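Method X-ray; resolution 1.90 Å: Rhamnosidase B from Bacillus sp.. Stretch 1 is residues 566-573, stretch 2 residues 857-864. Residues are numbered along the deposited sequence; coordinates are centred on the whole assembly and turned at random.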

# COMPACT_ATOMS: atom_id res chain seq x y z
N VAL A 566 -6.62 -0.45 2.04
CA VAL A 566 -5.19 -0.16 2.00
C VAL A 566 -5.02 1.31 1.65
O VAL A 566 -5.93 1.93 1.12
CB VAL A 566 -4.42 -1.04 0.95
CG1 VAL A 566 -4.47 -2.49 1.36
CG2 VAL A 566 -5.01 -0.84 -0.43
N ASP A 567 -3.86 1.86 1.99
CA ASP A 567 -3.59 3.26 1.70
C ASP A 567 -3.52 3.48 0.19
O ASP A 567 -4.09 4.43 -0.34
CB ASP A 567 -2.28 3.71 2.37
CG ASP A 567 -1.07 2.87 1.95
OD1 ASP A 567 -1.25 1.66 1.68
OD2 ASP A 567 0.05 3.42 1.90
N CYS A 568 -2.82 2.58 -0.51
CA CYS A 568 -2.68 2.68 -1.96
C CYS A 568 -2.31 1.32 -2.55
O CYS A 568 -1.82 0.43 -1.85
CB CYS A 568 -1.62 3.72 -2.33
SG CYS A 568 0.03 3.39 -1.66
N PRO A 569 -2.53 1.14 -3.86
CA PRO A 569 -2.22 -0.13 -4.54
C PRO A 569 -0.79 -0.22 -5.07
O PRO A 569 -0.31 -1.31 -5.40
CB PRO A 569 -3.24 -0.17 -5.66
CG PRO A 569 -3.27 1.28 -6.09
CD PRO A 569 -3.31 2.02 -4.75
N SER A 570 -0.10 0.91 -5.17
CA SER A 570 1.25 0.92 -5.70
C SER A 570 2.36 0.80 -4.66
O SER A 570 2.89 -0.30 -4.44
CB SER A 570 1.48 2.19 -6.54
OG SER A 570 1.25 3.36 -5.78
N TYR A 571 2.71 1.91 -4.01
CA TYR A 571 3.79 1.91 -3.03
C TYR A 571 3.68 0.99 -1.82
O TYR A 571 4.66 0.32 -1.47
CB TYR A 571 4.06 3.33 -2.52
CG TYR A 571 4.52 4.30 -3.59
CD1 TYR A 571 3.60 4.99 -4.37
CD2 TYR A 571 5.88 4.47 -3.86
CE1 TYR A 571 4.01 5.83 -5.40
CE2 TYR A 571 6.31 5.30 -4.89
CZ TYR A 571 5.37 5.98 -5.66
OH TYR A 571 5.79 6.76 -6.71
N GLU A 572 2.51 0.92 -1.19
CA GLU A 572 2.40 0.13 0.03
C GLU A 572 1.44 -1.06 0.13
O GLU A 572 1.84 -2.13 0.58
CB GLU A 572 2.15 1.09 1.21
CG GLU A 572 2.93 2.40 1.08
CD GLU A 572 3.02 3.19 2.37
OE1 GLU A 572 3.36 4.39 2.32
OE2 GLU A 572 2.76 2.61 3.45
N GLN A 573 0.18 -0.87 -0.28
CA GLN A 573 -0.81 -1.95 -0.19
C GLN A 573 -0.95 -2.34 1.28
O GLN A 573 -1.18 -3.50 1.62
CB GLN A 573 -0.36 -3.17 -1.02
CG GLN A 573 -0.38 -2.94 -2.53
CD GLN A 573 0.38 -4.02 -3.30
OE1 GLN A 573 0.37 -5.19 -2.94
NE2 GLN A 573 1.02 -3.61 -4.40
N THR A 857 2.38 14.68 -6.53
CA THR A 857 2.07 13.90 -5.33
C THR A 857 2.95 12.65 -5.38
O THR A 857 3.55 12.36 -6.42
CB THR A 857 0.58 13.47 -5.35
OG1 THR A 857 0.28 12.67 -4.19
CG2 THR A 857 0.29 12.66 -6.60
N ARG A 858 3.04 11.91 -4.28
CA ARG A 858 3.83 10.68 -4.30
C ARG A 858 2.92 9.63 -4.94
O ARG A 858 3.08 9.28 -6.11
CB ARG A 858 4.20 10.23 -2.88
CG ARG A 858 4.96 8.90 -2.87
CD ARG A 858 5.10 8.29 -1.48
NE ARG A 858 3.82 7.98 -0.85
CZ ARG A 858 3.61 6.91 -0.09
NH1 ARG A 858 4.59 6.03 0.12
NH2 ARG A 858 2.42 6.71 0.47
N SER A 859 1.95 9.15 -4.17
CA SER A 859 0.98 8.18 -4.65
C SER A 859 -0.15 8.91 -5.38
O SER A 859 -0.65 9.93 -4.89
CB SER A 859 0.40 7.40 -3.48
OG SER A 859 -0.80 6.74 -3.85
N HIS A 860 -0.54 8.39 -6.54
CA HIS A 860 -1.61 9.00 -7.31
C HIS A 860 -2.96 8.34 -7.04
O HIS A 860 -3.97 8.71 -7.64
CB HIS A 860 -1.29 8.92 -8.81
CG HIS A 860 -0.21 9.86 -9.24
ND1 HIS A 860 -0.44 10.94 -10.06
CD2 HIS A 860 1.11 9.91 -8.92
CE1 HIS A 860 0.68 11.61 -10.23
NE2 HIS A 860 1.64 11.01 -9.55
N CYS A 861 -2.97 7.36 -6.14
CA CYS A 861 -4.20 6.64 -5.82
C CYS A 861 -4.28 6.33 -4.33
O CYS A 861 -3.77 5.30 -3.88
CB CYS A 861 -4.25 5.34 -6.64
SG CYS A 861 -5.77 4.35 -6.44
N HIS A 862 -4.90 7.22 -3.56
CA HIS A 862 -5.06 7.07 -2.11
C HIS A 862 -6.53 7.27 -1.80
O HIS A 862 -7.04 8.38 -1.89
CB HIS A 862 -4.24 8.13 -1.36
CG HIS A 862 -2.98 7.61 -0.74
ND1 HIS A 862 -2.75 7.64 0.62
CD2 HIS A 862 -1.88 7.06 -1.29
CE1 HIS A 862 -1.56 7.13 0.88
NE2 HIS A 862 -1.01 6.77 -0.27
N ALA A 863 -7.22 6.19 -1.44
CA ALA A 863 -8.65 6.28 -1.15
C ALA A 863 -8.98 7.19 0.03
O ALA A 863 -10.13 7.55 0.21
CB ALA A 863 -9.24 4.88 -0.92
N TRP A 864 -7.98 7.56 0.82
CA TRP A 864 -8.28 8.45 1.94
C TRP A 864 -8.60 9.84 1.38
O TRP A 864 -9.07 10.73 2.09
CB TRP A 864 -7.10 8.47 2.95
CG TRP A 864 -5.91 9.34 2.62
CD1 TRP A 864 -5.60 9.93 1.42
CD2 TRP A 864 -4.85 9.70 3.53
NE1 TRP A 864 -4.42 10.64 1.53
CE2 TRP A 864 -3.94 10.51 2.81
CE3 TRP A 864 -4.59 9.41 4.88
CZ2 TRP A 864 -2.79 11.04 3.40
CZ3 TRP A 864 -3.45 9.94 5.47
CH2 TRP A 864 -2.56 10.75 4.73
O HOH W 1 -5.58 6.11 1.41
O HOH W 2 -0.87 4.54 -5.27
O HOH W 3 3.72 7.57 -8.32

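Two largely loop segments can be joined in large part through one well-aimed side chain, with water filling what direct contacts leave open; residues 566-573 and 857-864 of this rhamnosidase illustrate the principle. They bury 433 Å² between them, and of their residues only Arg858 is partly exposed. Arg858 sets off sideways from its backbone, yet its end comes nearer the partner: chi1 and chi2 are both t, extending the chain, and chi3 turns to p. Along this path Arg858 CG lies over one face of the Tyr571 ring, 4.1 Å from its centroid, a CH-pi contact, while the guanidinium lays a face over Tyr571 CG. At the guanidinium edge, Arg858 NH1 and NH2 both donate to Glu572 OE1, at 3.0 and 3.1 Å, forming a salt bridge. Glu572 meets it with chi1 near -38° and an extended chi2. A long side chain with aliphatic and charged parts suits both tasks. The CA-to-CB bond of Tyr571 points toward the partner, chi1 is m, and Tyr571 OH donates to water 3 (2.7 Å to the water O), which in turn donates to Arg858 O (2.9 Å from the water O).

Around Cys568 the two stretches come close. Cys568 CB lies 3.1 Å from Cys861 O, and with chi1 p Cys568 SG accepts from Glu572 N at 3.5 Å, bracing the loop internally. His862 CA makes a CA-H...O contact with Asp567 O at 3.3 Å. Pro569 CD packs against Cys861 SG at 3.8 Å. Water 2 links the hydroxyls of Ser570 and Ser859.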